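Oxidoreductase, Gfo/Idh/MocA family (Vibrio cholerae, PDB 1XEA) probably acts as a nucleotide-dependent oxidoreductase, binding a dinucleotide such as NAD(P) through its Rossmann-fold domain. Local coordinates at residues A80-K94 with L106-G120. Sequence-based numbering, arbitrary orientation.
Sequences AAFFLHLGIPTFVDK and LYELAEKHHQPLYVG
With CG opposite the backbone N in both Phe91 and Tyr118 (chi1 172° and -159°), the rings of this strand pair, which share one face of the sheet, meet rim to rim. CD1 of Phe91 lies 3.5 Å from CD2 of Tyr118 and the planes are 22° apart. Tyr118 OH hydrogen-bonds to Asp274 OD2 of helix 268-281, and Trp275 of that helix meets the Phe91 ring. The backbones of 90-93 and 117-120 pair in parallel. Thr90 N donates to Pro116 O (2.8 Å) and Val92 N to Tyr118 O. In return, Tyr118 N and Gly120 N donate to the carbonyls of Thr90 and Val92. These strands and helix 100-112 form a beta-alpha-beta unit of the Rossmann fold, with 117-120 at one edge of the parallel sheet within the chain. On the other face, Leu117 CD1 packs against Thr90 CG2 and Val92 CG2. Here helices 80-85 and 106-112 run nearly parallel. Leu84 points toward helix 106-112; its CD2 touches Ala110 CB at 3.9 Å, and its CD1 lies against Leu106 O. Leu109 CD2 reaches Ala81 CB at 3.6 Å. At the helix ends, His85 CA sits over one face of the His113 ring, a CH-pi contact of 3.8 Å to the ring centroid. Gly87, with positive phi, follows the end of helix 76-85 in a Schellman motif. The chain of Gln115, bent at chi2, lays its amide against Gly87 C, and Gln115 OE1 comes 3.2 Å from Pro89 CD.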
ATOM      1  N   ALA A  80       0.763  34.470  29.694  1.00 51.86           N
ATOM      2  CA  ALA A  80      -0.585  34.655  29.174  1.00 52.23           C
ATOM      3  C   ALA A  80      -1.314  35.776  29.906  1.00 52.85           C
ATOM      4  O   ALA A  80      -1.675  36.793  29.308  1.00 52.71           O
ATOM      5  CB  ALA A  80      -1.372  33.354  29.300  1.00 52.68           C
ATOM      6  N   ALA A  81      -1.539  35.575  31.202  1.00 53.30           N
ATOM      7  CA  ALA A  81      -2.227  36.559  32.030  1.00 53.88           C
ATOM      8  C   ALA A  81      -1.652  37.953  31.813  1.00 54.99           C
ATOM      9  O   ALA A  81      -2.392  38.920  31.615  1.00 54.39           O
ATOM     10  CB  ALA A  81      -2.115  36.174  33.498  1.00 52.86           C
ATOM     11  N   PHE A  82      -0.326  38.050  31.837  1.00 56.42           N
ATOM     12  CA  PHE A  82       0.349  39.331  31.657  1.00 57.55           C
ATOM     13  C   PHE A  82      -0.162  40.138  30.469  1.00 57.64           C
ATOM     14  O   PHE A  82      -0.605  41.281  30.624  1.00 58.19           O
ATOM     15  CB  PHE A  82       1.854  39.131  31.503  1.00 58.32           C
ATOM     16  CG  PHE A  82       2.620  40.416  31.392  1.00 60.27           C
ATOM     17  CD1 PHE A  82       2.602  41.342  32.433  1.00 61.43           C
ATOM     18  CD2 PHE A  82       3.367  40.698  30.256  1.00 60.73           C
ATOM     19  CE1 PHE A  82       3.327  42.531  32.349  1.00 61.13           C
ATOM     20  CE2 PHE A  82       4.096  41.884  30.161  1.00 62.39           C
ATOM     21  CZ  PHE A  82       4.075  42.804  31.209  1.00 61.85           C
ATOM     22  N   PHE A  83      -0.107  39.551  29.282  1.00 56.80           N
ATOM     23  CA  PHE A  83      -0.563  40.266  28.102  1.00 56.52           C
ATOM     24  C   PHE A  83      -2.074  40.306  28.008  1.00 57.71           C
ATOM     25  O   PHE A  83      -2.635  41.196  27.369  1.00 58.27           O
ATOM     26  CB  PHE A  83       0.024  39.642  26.842  1.00 53.21           C
ATOM     27  CG  PHE A  83       1.517  39.597  26.843  1.00 49.45           C
ATOM     28  CD1 PHE A  83       2.190  38.534  27.431  1.00 47.08           C
ATOM     29  CD2 PHE A  83       2.254  40.630  26.278  1.00 47.34           C
ATOM     30  CE1 PHE A  83       3.577  38.498  27.453  1.00 45.65           C
ATOM     31  CE2 PHE A  83       3.642  40.604  26.295  1.00 45.68           C
ATOM     32  CZ  PHE A  83       4.305  39.536  26.883  1.00 45.10           C
ATOM     33  N   LEU A  84      -2.736  39.345  28.642  1.00 58.41           N
ATOM     34  CA  LEU A  84      -4.188  39.325  28.616  1.00 59.69           C
ATOM     35  C   LEU A  84      -4.723  40.527  29.376  1.00 61.07           C
ATOM     36  O   LEU A  84      -5.731  41.124  28.983  1.00 60.95           O
ATOM     37  CB  LEU A  84      -4.721  38.036  29.232  1.00 58.16           C
ATOM     38  CG  LEU A  84      -4.647  36.833  28.302  1.00 57.85           C
ATOM     39  CD1 LEU A  84      -5.161  35.618  29.045  1.00 58.58           C
ATOM     40  CD2 LEU A  84      -5.485  37.088  27.056  1.00 57.12           C
ATOM     41  N   HIS A  85      -4.048  40.890  30.463  1.00 62.54           N
ATOM     42  CA  HIS A  85      -4.472  42.033  31.249  1.00 64.59           C
ATOM     43  C   HIS A  85      -4.145  43.329  30.498  1.00 64.41           C
ATOM     44  O   HIS A  85      -4.942  44.276  30.480  1.00 65.01           O
ATOM     45  CB  HIS A  85      -3.797  42.006  32.620  1.00 68.07           C
ATOM     46  CG  HIS A  85      -4.099  43.209  33.454  1.00 72.82           C
ATOM     47  ND1 HIS A  85      -5.180  44.033  33.215  1.00 75.24           N
ATOM     48  CD2 HIS A  85      -3.427  43.767  34.487  1.00 74.52           C
ATOM     49  CE1 HIS A  85      -5.154  45.050  34.058  1.00 75.99           C
ATOM     50  NE2 HIS A  85      -4.098  44.911  34.842  1.00 75.95           N
ATOM     51  N   LEU A  86      -2.971  43.364  29.875  1.00 62.74           N
ATOM     52  CA  LEU A  86      -2.549  44.526  29.103  1.00 61.02           C
ATOM     53  C   LEU A  86      -3.458  44.701  27.888  1.00 60.21           C
ATOM     54  O   LEU A  86      -3.267  45.618  27.088  1.00 59.88           O
ATOM     55  CB  LEU A  86      -1.113  44.342  28.626  1.00 62.36           C
ATOM     56  CG  LEU A  86      -0.083  44.173  29.737  1.00 64.71           C
ATOM     57  CD1 LEU A  86       1.225  43.638  29.168  1.00 65.23           C
ATOM     58  CD2 LEU A  86       0.127  45.507  30.426  1.00 64.55           C
ATOM     59  N   GLY A  87      -4.432  43.805  27.749  1.00 59.36           N
ATOM     60  CA  GLY A  87      -5.365  43.871  26.635  1.00 58.16           C
ATOM     61  C   GLY A  87      -4.755  43.606  25.269  1.00 57.43           C
ATOM     62  O   GLY A  87      -4.834  44.438  24.363  1.00 57.91           O
ATOM     63  N   ILE A  88      -4.151  42.436  25.111  1.00 56.24           N
ATOM     64  CA  ILE A  88      -3.533  42.082  23.843  1.00 55.46           C
ATOM     65  C   ILE A  88      -3.900  40.656  23.435  1.00 55.51           C
ATOM     66  O   ILE A  88      -3.784  39.729  24.237  1.00 56.79           O
ATOM     67  CB  ILE A  88      -2.005  42.207  23.953  1.00 54.06           C
ATOM     68  CG1 ILE A  88      -1.654  43.622  24.412  1.00 53.44           C
ATOM     69  CG2 ILE A  88      -1.346  41.900  22.624  1.00 51.54           C
ATOM     70  CD1 ILE A  88      -0.189  43.827  24.690  1.00 56.10           C
ATOM     71  N   PRO A  89      -4.371  40.464  22.188  1.00 54.39           N
ATOM     72  CA  PRO A  89      -4.735  39.118  21.731  1.00 52.87           C
ATOM     73  C   PRO A  89      -3.570  38.176  22.036  1.00 51.87           C
ATOM     74  O   PRO A  89      -2.442  38.411  21.604  1.00 52.49           O
ATOM     75  CB  PRO A  89      -4.940  39.317  20.235  1.00 52.72           C
ATOM     76  CG  PRO A  89      -5.476  40.718  20.167  1.00 52.41           C
ATOM     77  CD  PRO A  89      -4.573  41.457  21.118  1.00 52.86           C
ATOM     78  N   THR A  90      -3.834  37.118  22.789  1.00 49.46           N
ATOM     79  CA  THR A  90      -2.769  36.186  23.140  1.00 47.87           C
ATOM     80  C   THR A  90      -2.915  34.797  22.518  1.00 47.27           C
ATOM     81  O   THR A  90      -4.010  34.238  22.446  1.00 46.42           O
ATOM     82  CB  THR A  90      -2.659  36.022  24.685  1.00 47.21           C
ATOM     83  OG1 THR A  90      -2.345  37.286  25.273  1.00 47.37           O
ATOM     84  CG2 THR A  90      -1.577  35.019  25.061  1.00 44.79           C
ATOM     85  N   PHE A  91      -1.787  34.244  22.088  1.00 46.31           N
ATOM     86  CA  PHE A  91      -1.743  32.919  21.499  1.00 45.14           C
ATOM     87  C   PHE A  91      -0.821  32.078  22.360  1.00 44.21           C
ATOM     88  O   PHE A  91       0.247  32.541  22.766  1.00 43.64           O
ATOM     89  CB  PHE A  91      -1.188  32.992  20.085  1.00 46.38           C
ATOM     90  CG  PHE A  91      -0.923  31.654  19.471  1.00 47.47           C
ATOM     91  CD1 PHE A  91      -1.921  30.978  18.786  1.00 47.80           C
ATOM     92  CD2 PHE A  91       0.330  31.063  19.583  1.00 49.01           C
ATOM     93  CE1 PHE A  91      -1.678  29.729  18.213  1.00 48.08           C
ATOM     94  CE2 PHE A  91       0.585  29.814  19.014  1.00 49.20           C
ATOM     95  CZ  PHE A  91      -0.423  29.147  18.328  1.00 47.83           C
ATOM     96  N   VAL A  92      -1.241  30.851  22.644  1.00 43.68           N
ATOM     97  CA  VAL A  92      -0.439  29.947  23.454  1.00 44.19           C
ATOM     98  C   VAL A  92      -0.472  28.567  22.833  1.00 45.79           C
ATOM     99  O   VAL A  92      -1.535  28.054  22.506  1.00 45.67           O
ATOM    100  CB  VAL A  92      -0.963  29.847  24.907  1.00 43.42           C
ATOM    101  CG1 VAL A  92      -0.108  28.870  25.704  1.00 40.98           C
ATOM    102  CG2 VAL A  92      -0.930  31.219  25.565  1.00 43.66           C
ATOM    103  N   ASP A  93       0.699  27.967  22.669  1.00 48.61           N
ATOM    104  CA  ASP A  93       0.783  26.642  22.085  1.00 51.18           C
ATOM    105  C   ASP A  93       0.303  25.611  23.096  1.00 50.62           C
ATOM    106  O   ASP A  93       0.662  25.672  24.269  1.00 51.39           O
ATOM    107  CB  ASP A  93       2.221  26.349  21.658  1.00 55.12           C
ATOM    108  CG  ASP A  93       2.355  25.025  20.939  1.00 61.98           C
ATOM    109  OD1 ASP A  93       1.532  24.759  20.025  1.00 64.27           O
ATOM    110  OD2 ASP A  93       3.290  24.253  21.269  1.00 66.39           O
ATOM    111  N   LYS A  94      -0.520  24.675  22.634  1.00 50.61           N
ATOM    112  CA  LYS A  94      -1.060  23.625  23.491  1.00 50.70           C
ATOM    113  C   LYS A  94       0.074  22.928  24.233  1.00 50.52           C
ATOM    114  O   LYS A  94       1.144  22.714  23.676  1.00 50.69           O
ATOM    115  CB  LYS A  94      -1.836  22.614  22.648  1.00 50.97           C
ATOM    116  CG  LYS A  94      -0.975  21.803  21.700  1.00 53.16           C
ATOM    117  CD  LYS A  94      -0.331  20.623  22.413  1.00 56.20           C
ATOM    118  CE  LYS A  94       0.990  20.227  21.768  1.00 57.45           C
ATOM    119  NZ  LYS A  94       1.571  19.041  22.451  1.00 58.06           N
ATOM    120  N   LEU A 106      -7.422  31.655  33.142  1.00 52.38           N
ATOM    121  CA  LEU A 106      -6.981  32.389  31.965  1.00 51.30           C
ATOM    122  C   LEU A 106      -8.126  32.797  31.029  1.00 52.15           C
ATOM    123  O   LEU A 106      -8.122  33.907  30.480  1.00 52.27           O
ATOM    124  CB  LEU A 106      -5.932  31.576  31.201  1.00 49.93           C
ATOM    125  CG  LEU A 106      -4.580  31.480  31.905  1.00 50.36           C
ATOM    126  CD1 LEU A 106      -3.710  30.425  31.251  1.00 50.53           C
ATOM    127  CD2 LEU A 106      -3.905  32.840  31.870  1.00 49.77           C
ATOM    128  N   TYR A 107      -9.106  31.921  30.830  1.00 51.66           N
ATOM    129  CA  TYR A 107     -10.214  32.291  29.956  1.00 53.27           C
ATOM    130  C   TYR A 107     -11.160  33.252  30.629  1.00 54.24           C
ATOM    131  O   TYR A 107     -11.687  34.160  29.985  1.00 53.76           O
ATOM    132  CB  TYR A 107     -10.983  31.068  29.450  1.00 53.67           C
ATOM    133  CG  TYR A 107     -10.452  30.586  28.127  1.00 54.13           C
ATOM    134  CD1 TYR A 107      -9.761  29.381  28.032  1.00 54.16           C
ATOM    135  CD2 TYR A 107     -10.558  31.381  26.983  1.00 53.87           C
ATOM    136  CE1 TYR A 107      -9.177  28.979  26.841  1.00 54.18           C
ATOM    137  CE2 TYR A 107      -9.977  30.991  25.782  1.00 54.85           C
ATOM    138  CZ  TYR A 107      -9.283  29.786  25.722  1.00 55.23           C
ATOM    139  OH  TYR A 107      -8.659  29.403  24.558  1.00 56.14           O
ATOM    140  N   GLU A 108     -11.389  33.053  31.924  1.00 56.19           N
ATOM    141  CA  GLU A 108     -12.258  33.955  32.667  1.00 56.84           C
ATOM    142  C   GLU A 108     -11.612  35.334  32.579  1.00 55.70           C
ATOM    143  O   GLU A 108     -12.276  36.315  32.267  1.00 56.09           O
ATOM    144  CB  GLU A 108     -12.386  33.505  34.128  1.00 58.47           C
ATOM    145  CG  GLU A 108     -13.732  32.848  34.466  1.00 63.41           C
ATOM    146  CD  GLU A 108     -13.826  32.364  35.914  1.00 67.29           C
ATOM    147  OE1 GLU A 108     -13.500  33.144  36.840  1.00 70.67           O
ATOM    148  OE2 GLU A 108     -14.242  31.200  36.138  1.00 69.45           O
ATOM    149  N   LEU A 109     -10.304  35.385  32.816  1.00 55.94           N
ATOM    150  CA  LEU A 109      -9.534  36.623  32.763  1.00 55.88           C
ATOM    151  C   LEU A 109      -9.633  37.306  31.408  1.00 56.43           C
ATOM    152  O   LEU A 109      -9.894  38.505  31.324  1.00 55.10           O
ATOM    153  CB  LEU A 109      -8.064  36.329  33.072  1.00 55.72           C
ATOM    154  CG  LEU A 109      -7.048  37.463  32.849  1.00 57.72           C
ATOM    155  CD1 LEU A 109      -7.387  38.671  33.708  1.00 58.35           C
ATOM    156  CD2 LEU A 109      -5.647  36.966  33.187  1.00 58.81           C
ATOM    157  N   ALA A 110      -9.406  36.536  30.349  1.00 59.69           N
ATOM    158  CA  ALA A 110      -9.458  37.053  28.982  1.00 61.36           C
ATOM    159  C   ALA A 110     -10.833  37.631  28.643  1.00 62.82           C
ATOM    160  O   ALA A 110     -10.931  38.584  27.875  1.00 61.70           O
ATOM    161  CB  ALA A 110      -9.096  35.945  28.002  1.00 61.11           C
ATOM    162  N   GLU A 111     -11.886  37.044  29.212  1.00 65.17           N
ATOM    163  CA  GLU A 111     -13.248  37.510  28.981  1.00 67.42           C
ATOM    164  C   GLU A 111     -13.502  38.865  29.619  1.00 66.85           C
ATOM    165  O   GLU A 111     -14.325  39.642  29.131  1.00 66.81           O
ATOM    166  CB  GLU A 111     -14.260  36.499  29.514  1.00 71.16           C
ATOM    167  CG  GLU A 111     -14.430  35.269  28.625  1.00 79.62           C
ATOM    168  CD  GLU A 111     -15.490  34.303  29.142  1.00 84.13           C
ATOM    169  OE1 GLU A 111     -16.624  34.765  29.438  1.00 86.93           O
ATOM    170  OE2 GLU A 111     -15.193  33.080  29.241  1.00 85.60           O
ATOM    171  N   LYS A 112     -12.809  39.149  30.716  1.00 66.13           N
ATOM    172  CA  LYS A 112     -12.975  40.432  31.380  1.00 65.82           C
ATOM    173  C   LYS A 112     -12.380  41.541  30.523  1.00 66.15           C
ATOM    174  O   LYS A 112     -13.017  42.569  30.303  1.00 66.61           O
ATOM    175  CB  LYS A 112     -12.292  40.435  32.749  1.00 65.20           C
ATOM    176  CG  LYS A 112     -12.985  39.592  33.806  1.00 65.62           C
ATOM    177  CD  LYS A 112     -12.264  39.703  35.143  1.00 65.78           C
ATOM    178  CE  LYS A 112     -12.350  41.119  35.706  1.00 65.51           C
ATOM    179  NZ  LYS A 112     -13.766  41.526  35.928  1.00 64.57           N
ATOM    180  N   HIS A 113     -11.162  41.323  30.034  1.00 66.26           N
ATOM    181  CA  HIS A 113     -10.482  42.322  29.213  1.00 65.92           C
ATOM    182  C   HIS A 113     -10.897  42.268  27.748  1.00 65.99           C
ATOM    183  O   HIS A 113     -10.355  42.986  26.903  1.00 65.19           O
ATOM    184  CB  HIS A 113      -8.971  42.164  29.367  1.00 65.14           C
ATOM    185  CG  HIS A 113      -8.481  42.476  30.748  1.00 65.65           C
ATOM    186  ND1 HIS A 113      -8.537  43.744  31.288  1.00 64.68           N
ATOM    187  CD2 HIS A 113      -7.962  41.682  31.714  1.00 65.87           C
ATOM    188  CE1 HIS A 113      -8.075  43.716  32.525  1.00 64.21           C
ATOM    189  NE2 HIS A 113      -7.719  42.476  32.808  1.00 63.70           N
ATOM    190  N   HIS A 114     -11.890  41.429  27.467  1.00 66.62           N
ATOM    191  CA  HIS A 114     -12.419  41.269  26.118  1.00 67.16           C
ATOM    192  C   HIS A 114     -11.309  40.985  25.095  1.00 64.96           C
ATOM    193  O   HIS A 114     -11.326  41.492  23.973  1.00 64.54           O
ATOM    194  CB  HIS A 114     -13.210  42.527  25.714  1.00 71.07           C
ATOM    195  CG  HIS A 114     -14.389  42.822  26.598  1.00 74.47           C
ATOM    196  ND1 HIS A 114     -15.435  41.940  26.770  1.00 75.64           N
ATOM    197  CD2 HIS A 114     -14.690  43.911  27.346  1.00 75.23           C
ATOM    198  CE1 HIS A 114     -16.329  42.471  27.585  1.00 75.80           C
ATOM    199  NE2 HIS A 114     -15.901  43.667  27.950  1.00 76.48           N
ATOM    200  N   GLN A 115     -10.338  40.174  25.487  1.00 62.52           N
ATOM    201  CA  GLN A 115      -9.268  39.837  24.575  1.00 60.30           C
ATOM    202  C   GLN A 115      -9.403  38.392  24.120  1.00 58.79           C
ATOM    203  O   GLN A 115     -10.014  37.568  24.800  1.00 58.65           O
ATOM    204  CB  GLN A 115      -7.914  40.070  25.234  1.00 60.20           C
ATOM    205  CG  GLN A 115      -7.579  41.532  25.357  1.00 61.75           C
ATOM    206  CD  GLN A 115      -7.647  42.231  24.019  1.00 63.23           C
ATOM    207  OE1 GLN A 115      -7.090  41.753  23.031  1.00 64.76           O
ATOM    208  NE2 GLN A 115      -8.328  43.367  23.976  1.00 64.77           N
ATOM    209  N   PRO A 116      -8.865  38.072  22.938  1.00 56.77           N
ATOM    210  CA  PRO A 116      -8.938  36.714  22.414  1.00 54.50           C
ATOM    211  C   PRO A 116      -7.724  35.917  22.868  1.00 52.78           C
ATOM    212  O   PRO A 116      -6.593  36.410  22.836  1.00 52.84           O
ATOM    213  CB  PRO A 116      -8.949  36.941  20.914  1.00 54.87           C
ATOM    214  CG  PRO A 116      -7.973  38.056  20.782  1.00 56.44           C
ATOM    215  CD  PRO A 116      -8.389  38.998  21.895  1.00 57.24           C
ATOM    216  N   LEU A 117      -7.983  34.691  23.304  1.00 49.26           N
ATOM    217  CA  LEU A 117      -6.955  33.772  23.758  1.00 46.30           C
ATOM    218  C   LEU A 117      -7.068  32.534  22.874  1.00 46.10           C
ATOM    219  O   LEU A 117      -7.994  31.735  23.010  1.00 45.89           O
ATOM    220  CB  LEU A 117      -7.193  33.402  25.219  1.00 44.45           C
ATOM    221  CG  LEU A 117      -6.272  32.337  25.816  1.00 44.27           C
ATOM    222  CD1 LEU A 117      -4.818  32.803  25.785  1.00 42.45           C
ATOM    223  CD2 LEU A 117      -6.711  32.060  27.243  1.00 43.45           C
ATOM    224  N   TYR A 118      -6.116  32.391  21.964  1.00 44.84           N
ATOM    225  CA  TYR A 118      -6.091  31.281  21.023  1.00 43.50           C
ATOM    226  C   TYR A 118      -5.147  30.164  21.460  1.00 42.98           C
ATOM    227  O   TYR A 118      -3.995  30.425  21.812  1.00 42.38           O
ATOM    228  CB  TYR A 118      -5.635  31.809  19.670  1.00 42.50           C
ATOM    229  CG  TYR A 118      -6.011  30.954  18.496  1.00 41.53           C
ATOM    230  CD1 TYR A 118      -7.227  31.151  17.837  1.00 41.68           C
ATOM    231  CD2 TYR A 118      -5.141  29.976  18.014  1.00 39.17           C
ATOM    232  CE1 TYR A 118      -7.567  30.406  16.723  1.00 41.61           C
ATOM    233  CE2 TYR A 118      -5.470  29.221  16.898  1.00 41.90           C
ATOM    234  CZ  TYR A 118      -6.686  29.442  16.254  1.00 41.88           C
ATOM    235  OH  TYR A 118      -7.018  28.709  15.138  1.00 41.15           O
ATOM    236  N   VAL A 119      -5.626  28.924  21.423  1.00 43.90           N
ATOM    237  CA  VAL A 119      -4.797  27.778  21.795  1.00 43.74           C
ATOM    238  C   VAL A 119      -4.313  27.075  20.519  1.00 43.52           C
ATOM    239  O   VAL A 119      -5.082  26.882  19.578  1.00 42.95           O
ATOM    240  CB  VAL A 119      -5.576  26.769  22.669  1.00 43.08           C
ATOM    241  CG1 VAL A 119      -4.669  25.619  23.044  1.00 42.66           C
ATOM    242  CG2 VAL A 119      -6.105  27.454  23.926  1.00 40.78           C
ATOM    243  N   GLY A 120      -3.042  26.686  20.506  1.00 43.68           N
ATOM    244  CA  GLY A 120      -2.470  26.040  19.339  1.00 43.25           C
ATOM    245  C   GLY A 120      -2.722  24.559  19.140  1.00 43.52           C
ATOM    246  O   GLY A 120      -1.953  23.721  19.606  1.00 45.86           O
TER